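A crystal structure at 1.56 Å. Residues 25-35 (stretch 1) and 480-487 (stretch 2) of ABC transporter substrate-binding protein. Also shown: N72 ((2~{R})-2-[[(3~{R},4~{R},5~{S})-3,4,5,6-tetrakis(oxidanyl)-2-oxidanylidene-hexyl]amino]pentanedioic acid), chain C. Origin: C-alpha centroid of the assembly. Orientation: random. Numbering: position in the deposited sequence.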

ATOM      1  N   THR A  25      -4.218  -4.461   3.318  1.00 15.63           N
ATOM      2  CA  THR A  25      -5.286  -3.735   2.629  1.00 16.07           C
ATOM      3  C   THR A  25      -5.224  -2.261   3.045  1.00 17.15           C
ATOM      4  O   THR A  25      -4.752  -1.943   4.151  1.00 16.25           O
ATOM      5  CB  THR A  25      -6.654  -4.324   2.970  1.00 21.40           C
ATOM      6  OG1 THR A  25      -6.924  -4.068   4.340  1.00 20.84           O
ATOM      7  CG2 THR A  25      -6.745  -5.845   2.673  1.00 17.78           C
ATOM      8  N   THR A  26      -5.740  -1.362   2.194  1.00 14.86           N
ATOM      9  CA  THR A  26      -5.725   0.062   2.575  1.00 13.91           C
ATOM     10  C   THR A  26      -6.436   0.255   3.931  1.00 16.59           C
ATOM     11  O   THR A  26      -5.941   1.015   4.780  1.00 16.18           O
ATOM     12  CB  THR A  26      -6.435   0.896   1.504  1.00 19.55           C
ATOM     13  OG1 THR A  26      -5.613   0.885   0.342  1.00 17.71           O
ATOM     14  CG2 THR A  26      -6.624   2.350   1.939  1.00 20.76           C
ATOM     15  N   SER A  27      -7.581  -0.421   4.138  1.00 14.99           N
ATOM     16  CA  SER A  27      -8.324  -0.222   5.384  1.00 14.71           C
ATOM     17  C   SER A  27      -7.515  -0.644   6.617  1.00 17.26           C
ATOM     18  O   SER A  27      -7.466   0.093   7.602  1.00 18.09           O
ATOM     19  CB  SER A  27      -9.656  -0.952   5.350  1.00 19.18           C
ATOM     20  OG  SER A  27     -10.377  -0.609   6.524  1.00 22.76           O
ATOM     21  N   ASP A  28      -6.870  -1.816   6.561  1.00 15.96           N
ATOM     22  CA  ASP A  28      -6.071  -2.259   7.723  1.00 15.07           C
ATOM     23  C   ASP A  28      -4.866  -1.325   7.905  1.00 16.76           C
ATOM     24  O   ASP A  28      -4.557  -0.940   9.033  1.00 18.22           O
ATOM     25  CB  ASP A  28      -5.609  -3.710   7.550  1.00 16.74           C
ATOM     26  CG  ASP A  28      -6.661  -4.792   7.780  1.00 26.36           C
ATOM     27  OD1 ASP A  28      -7.794  -4.459   8.252  1.00 26.29           O
ATOM     28  OD2 ASP A  28      -6.358  -5.975   7.511  1.00 24.57           O
ATOM     29  N   ARG A  29      -4.205  -0.902   6.785  1.00 14.00           N
ATOM     30  CA  ARG A  29      -3.052   0.004   6.908  1.00 14.37           C
ATOM     31  C   ARG A  29      -3.483   1.367   7.494  1.00 15.76           C
ATOM     32  O   ARG A  29      -2.696   2.019   8.200  1.00 16.33           O
ATOM     33  CB  ARG A  29      -2.388   0.248   5.547  1.00 15.65           C
ATOM     34  CG  ARG A  29      -1.705  -0.983   4.978  1.00 15.75           C
ATOM     35  CD  ARG A  29      -1.075  -0.578   3.669  1.00 14.42           C
ATOM     36  NE  ARG A  29      -0.450  -1.672   2.919  1.00 16.58           N
ATOM     37  CZ  ARG A  29       0.825  -2.037   3.013  1.00 19.29           C
ATOM     38  NH1 ARG A  29       1.623  -1.482   3.924  1.00 17.18           N
ATOM     39  NH2 ARG A  29       1.309  -2.977   2.218  1.00 16.82           N
ATOM     40  N   THR A  30      -4.707   1.823   7.141  1.00 13.37           N
ATOM     41  CA  THR A  30      -5.213   3.116   7.635  1.00 14.09           C
ATOM     42  C   THR A  30      -5.393   3.036   9.164  1.00 16.70           C
ATOM     43  O   THR A  30      -4.894   3.887   9.887  1.00 15.02           O
ATOM     44  CB  THR A  30      -6.528   3.492   6.959  1.00 18.02           C
ATOM     45  OG1 THR A  30      -6.319   3.578   5.548  1.00 16.83           O
ATOM     46  CG2 THR A  30      -7.074   4.846   7.467  1.00 16.26           C
ATOM     47  N   LEU A  31      -6.072   1.986   9.649  1.00 15.92           N
ATOM     48  CA  LEU A  31      -6.269   1.809  11.085  1.00 15.62           C
ATOM     49  C   LEU A  31      -4.922   1.726  11.798  1.00 16.41           C
ATOM     50  O   LEU A  31      -4.725   2.401  12.801  1.00 18.15           O
ATOM     51  CB  LEU A  31      -7.097   0.543  11.328  1.00 15.97           C
ATOM     52  CG  LEU A  31      -8.575   0.713  10.963  1.00 19.28           C
ATOM     53  CD1 LEU A  31      -9.303  -0.656  10.929  1.00 19.56           C
ATOM     54  CD2 LEU A  31      -9.290   1.621  11.959  1.00 19.84           C
ATOM     55  N   VAL A  32      -3.968   0.935  11.253  1.00 14.79           N
ATOM     56  CA  VAL A  32      -2.629   0.811  11.836  1.00 14.84           C
ATOM     57  C   VAL A  32      -1.952   2.190  11.975  1.00 16.67           C
ATOM     58  O   VAL A  32      -1.313   2.461  12.996  1.00 16.65           O
ATOM     59  CB  VAL A  32      -1.829  -0.197  10.971  1.00 18.95           C
ATOM     60  CG1 VAL A  32      -0.326  -0.024  11.095  1.00 21.11           C
ATOM     61  CG2 VAL A  32      -2.257  -1.622  11.326  1.00 17.88           C
ATOM     62  N   SER A  33      -2.133   3.073  10.962  1.00 14.90           N
ATOM     63  CA  SER A  33      -1.520   4.406  11.002  1.00 13.25           C
ATOM     64  C   SER A  33      -2.095   5.303  12.102  1.00 17.59           C
ATOM     65  O   SER A  33      -1.504   6.345  12.411  1.00 17.49           O
ATOM     66  CB  SER A  33      -1.629   5.107   9.651  1.00 16.66           C
ATOM     67  OG  SER A  33      -2.928   5.642   9.451  1.00 17.55           O
ATOM     68  N   TYR A  34      -3.254   4.926  12.669  1.00 15.17           N
ATOM     69  CA  TYR A  34      -3.854   5.740  13.754  1.00 15.18           C
ATOM     70  C   TYR A  34      -3.448   5.187  15.131  1.00 18.21           C
ATOM     71  O   TYR A  34      -3.481   5.916  16.122  1.00 19.03           O
ATOM     72  CB  TYR A  34      -5.388   5.687  13.675  1.00 15.97           C
ATOM     73  CG  TYR A  34      -6.011   6.251  12.403  1.00 16.56           C
ATOM     74  CD1 TYR A  34      -5.230   6.869  11.428  1.00 16.67           C
ATOM     75  CD2 TYR A  34      -7.357   6.048  12.118  1.00 18.33           C
ATOM     76  CE1 TYR A  34      -5.786   7.334  10.236  1.00 16.54           C
ATOM     77  CE2 TYR A  34      -7.929   6.525  10.941  1.00 19.08           C
ATOM     78  CZ  TYR A  34      -7.145   7.178  10.004  1.00 20.70           C
ATOM     79  OH  TYR A  34      -7.738   7.595   8.826  1.00 19.37           O
ATOM     80  N   ILE A  35      -3.142   3.883  15.194  1.00 13.84           N
ATOM     81  CA  ILE A  35      -2.854   3.175  16.449  1.00 15.01           C
ATOM     82  C   ILE A  35      -1.402   3.166  16.829  1.00 18.79           C
ATOM     83  O   ILE A  35      -1.099   3.156  18.024  1.00 17.67           O
ATOM     84  CB  ILE A  35      -3.370   1.702  16.312  1.00 18.36           C
ATOM     85  CG1 ILE A  35      -4.892   1.660  16.001  1.00 19.14           C
ATOM     86  CG2 ILE A  35      -3.010   0.811  17.530  1.00 20.12           C
ATOM     87  CD1 ILE A  35      -5.348   0.298  15.343  1.00 20.47           C
ATOM     88  N   MET A 480       1.366   7.483   3.277  1.00 17.94           N
ATOM     89  CA  MET A 480       1.807   6.259   2.610  1.00 17.47           C
ATOM     90  C   MET A 480       0.652   5.263   2.263  1.00 19.92           C
ATOM     91  O   MET A 480       0.704   4.695   1.156  1.00 19.75           O
ATOM     92  CB  MET A 480       2.955   5.586   3.344  1.00 19.97           C
ATOM     93  CG  MET A 480       4.323   6.145   2.940  1.00 22.07           C
ATOM     94  SD  MET A 480       4.759   6.177   1.162  1.00 24.11           S
ATOM     95  CE  MET A 480       4.378   4.445   0.675  1.00 20.68           C
ATOM     96  N   PRO A 481      -0.423   5.101   3.074  1.00 17.17           N
ATOM     97  CA  PRO A 481      -1.531   4.223   2.651  1.00 17.95           C
ATOM     98  C   PRO A 481      -2.494   4.863   1.614  1.00 21.33           C
ATOM     99  O   PRO A 481      -3.447   4.198   1.208  1.00 21.26           O
ATOM    100  CB  PRO A 481      -2.305   3.989   3.956  1.00 20.07           C
ATOM    101  CG  PRO A 481      -1.424   4.456   5.052  1.00 24.06           C
ATOM    102  CD  PRO A 481      -0.650   5.576   4.451  1.00 20.49           C
ATOM    103  N   SER A 482      -2.282   6.147   1.215  1.00 16.68           N
ATOM    104  CA  SER A 482      -3.145   6.915   0.289  1.00 15.84           C
ATOM    105  C   SER A 482      -4.522   7.203   0.920  1.00 19.21           C
ATOM    106  O   SER A 482      -5.541   7.336   0.212  1.00 18.74           O
ATOM    107  CB  SER A 482      -3.293   6.222  -1.070  1.00 18.02           C
ATOM    108  OG  SER A 482      -2.025   5.956  -1.652  1.00 22.35           O
ATOM    109  N   ALA A 483      -4.538   7.327   2.266  1.00 17.98           N
ATOM    110  CA  ALA A 483      -5.752   7.560   3.041  1.00 18.16           C
ATOM    111  C   ALA A 483      -5.492   8.662   4.059  1.00 20.86           C
ATOM    112  O   ALA A 483      -4.340   8.890   4.438  1.00 19.16           O
ATOM    113  CB  ALA A 483      -6.159   6.287   3.763  1.00 19.29           C
ATOM    114  N   PRO A 484      -6.542   9.334   4.549  1.00 17.98           N
ATOM    115  CA  PRO A 484      -6.321  10.385   5.559  1.00 17.63           C
ATOM    116  C   PRO A 484      -5.584   9.883   6.797  1.00 20.90           C
ATOM    117  O   PRO A 484      -5.756   8.742   7.228  1.00 19.99           O
ATOM    118  CB  PRO A 484      -7.741  10.804   5.947  1.00 19.56           C
ATOM    119  CG  PRO A 484      -8.590  10.451   4.761  1.00 23.25           C
ATOM    120  CD  PRO A 484      -7.974   9.181   4.232  1.00 19.67           C
ATOM    121  N   LEU A 485      -4.781  10.774   7.379  1.00 17.27           N
ATOM    122  CA  LEU A 485      -4.068  10.498   8.611  1.00 16.34           C
ATOM    123  C   LEU A 485      -4.756  11.331   9.689  1.00 19.96           C
ATOM    124  O   LEU A 485      -4.759  12.571   9.623  1.00 18.02           O
ATOM    125  CB  LEU A 485      -2.575  10.883   8.511  1.00 16.73           C
ATOM    126  CG  LEU A 485      -1.741  10.617   9.766  1.00 21.10           C
ATOM    127  CD1 LEU A 485      -1.522   9.111   9.983  1.00 22.15           C
ATOM    128  CD2 LEU A 485      -0.415  11.346   9.698  1.00 22.05           C
ATOM    129  N   ILE A 486      -5.346  10.641  10.669  1.00 16.77           N
ATOM    130  CA  ILE A 486      -5.987  11.292  11.811  1.00 16.48           C
ATOM    131  C   ILE A 486      -4.956  11.243  12.941  1.00 18.52           C
ATOM    132  O   ILE A 486      -4.377  10.192  13.226  1.00 18.23           O
ATOM    133  CB  ILE A 486      -7.339  10.632  12.186  1.00 19.55           C
ATOM    134  CG1 ILE A 486      -8.291  10.696  10.960  1.00 20.94           C
ATOM    135  CG2 ILE A 486      -7.955  11.331  13.403  1.00 20.66           C
ATOM    136  CD1 ILE A 486      -9.450   9.817  11.078  1.00 30.66           C
ATOM    137  N   THR A 487      -4.676  12.413  13.523  1.00 16.70           N
ATOM    138  CA  THR A 487      -3.661  12.526  14.563  1.00 15.95           C
ATOM    139  C   THR A 487      -4.244  13.241  15.778  1.00 17.77           C
ATOM    140  O   THR A 487      -5.447  13.559  15.821  1.00 18.36           O
ATOM    141  CB  THR A 487      -2.428  13.329  14.062  1.00 19.94           C
ATOM    142  OG1 THR A 487      -2.786  14.701  13.969  1.00 18.38           O
ATOM    143  CG2 THR A 487      -1.852  12.819  12.720  1.00 17.57           C
TER
HETATM  144  OAB N72 C 601      -9.499   1.590  -9.096  1.00 21.50           O
HETATM  145  CAF N72 C 601      -8.304   0.972  -8.580  1.00 20.18           C
HETATM  146  CAG N72 C 601      -8.343   0.479  -7.095  1.00 24.02           C
HETATM  147  OAC N72 C 601      -9.404   1.007  -6.366  1.00 19.48           O
HETATM  148  CAH N72 C 601      -6.942   0.465  -6.479  1.00 18.82           C
HETATM  149  OAM N72 C 601      -5.884   1.124  -7.063  1.00 15.25           O
HETATM  150  CAI N72 C 601      -6.412   0.786  -5.096  1.00 24.60           C
HETATM  151  OAD N72 C 601      -7.196   1.786  -4.482  1.00 17.85           O
HETATM  152  CAJ N72 C 601      -6.094  -0.458  -4.303  1.00 17.64           C
HETATM  153  OAE N72 C 601      -5.833  -1.513  -4.935  1.00 16.87           O
HETATM  154  CAK N72 C 601      -6.152  -0.432  -2.749  1.00 16.54           C
HETATM  155  N   N72 C 601      -4.833  -0.559  -2.176  1.00 16.42           N
HETATM  156  CA  N72 C 601      -4.455  -1.678  -1.400  1.00 24.14           C
HETATM  157  C   N72 C 601      -5.338  -2.895  -1.413  1.00 18.56           C
HETATM  158  O   N72 C 601      -5.350  -3.969  -2.137  1.00 16.41           O
HETATM  159  CB  N72 C 601      -2.955  -1.937  -1.565  1.00 20.82           C
HETATM  160  CG  N72 C 601      -2.396  -3.335  -1.293  1.00 16.80           C
HETATM  161  CD  N72 C 601      -0.939  -3.326  -0.826  1.00 18.84           C
HETATM  162  OE1 N72 C 601      -0.453  -2.351  -0.167  1.00 17.16           O
HETATM  163  OE2 N72 C 601      -0.223  -4.317  -1.093  1.00 16.65           O
HETATM  164  OXT N72 C 601      -6.099  -2.678  -0.453  1.00 17.33           O
HETATM  165  O   HOH W   1      -3.120   1.483   1.197  1.00 21.52           O
HETATM  166  O   HOH W   2      -2.012   8.806  13.589  1.00 20.25           O
HETATM  167  O   HOH W   3      -3.071   7.124   6.986  1.00 21.23           O

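A single direct hydrogen bond joins the two stretches, whose touching residues are at least 450 apart in sequence; three waters make the other polar links. The direct bond runs from Tyr-34 OH to Pro-484 O (2.8 Å), with the acceptor near the plane of the ring at its edge. The Tyr-34 CA-to-CB bond points sideways, but with chi1 in m the long side chain brings its hydroxyl to the second stretch. Ile-486 covers one face of the same ring: its CB lies 4.1 Å from the Tyr-34 ring centroid, 12° off the normal, a CH-pi contact, and its CD1 reaches Tyr-34 CE2 at 3.6 Å. An aromatic residue with a polar tip thus serves both the apolar and the polar side of this site.

Each water donates to one backbone carbonyl of the irregular second stretch, which has no backbone hydrogen bonds within itself. Water 1 links Thr-26 OG1 and Pro-481 O, each at 2.7 Å; water 2 donates to Ser-33 O and Ile-486 O, each at 2.8 Å; water 3 donates to Ser-33 OG (2.9 Å) and Pro-484 O (3.1 Å), so Pro-484 O accepts twice.

Along the helix, small hydroxyl residues allow close packing while meeting their own polar needs. Thr-30 OG1 donates to Thr-26 O (2.7 Å) and lies 3.2 Å from Ala-483 CB, whose methyl fits the narrow space. Ser-33 OG donates to Thr-30 O (2.7 Å) and sits 3.8 Å from Leu-485 CD1; the leucine's CA-to-CB bond points away, yet its end returns to the helix. The compact Pro-481 ring packs against Arg-29, CB to CB at 4.1 Å, leaving the guanidinium to bind N72 OE1 weakly from Arg-29 NH2 (3.0 Å). Thr-26 N binds N72 OXT (3.0 Å). Together the stretches bury 429 Å².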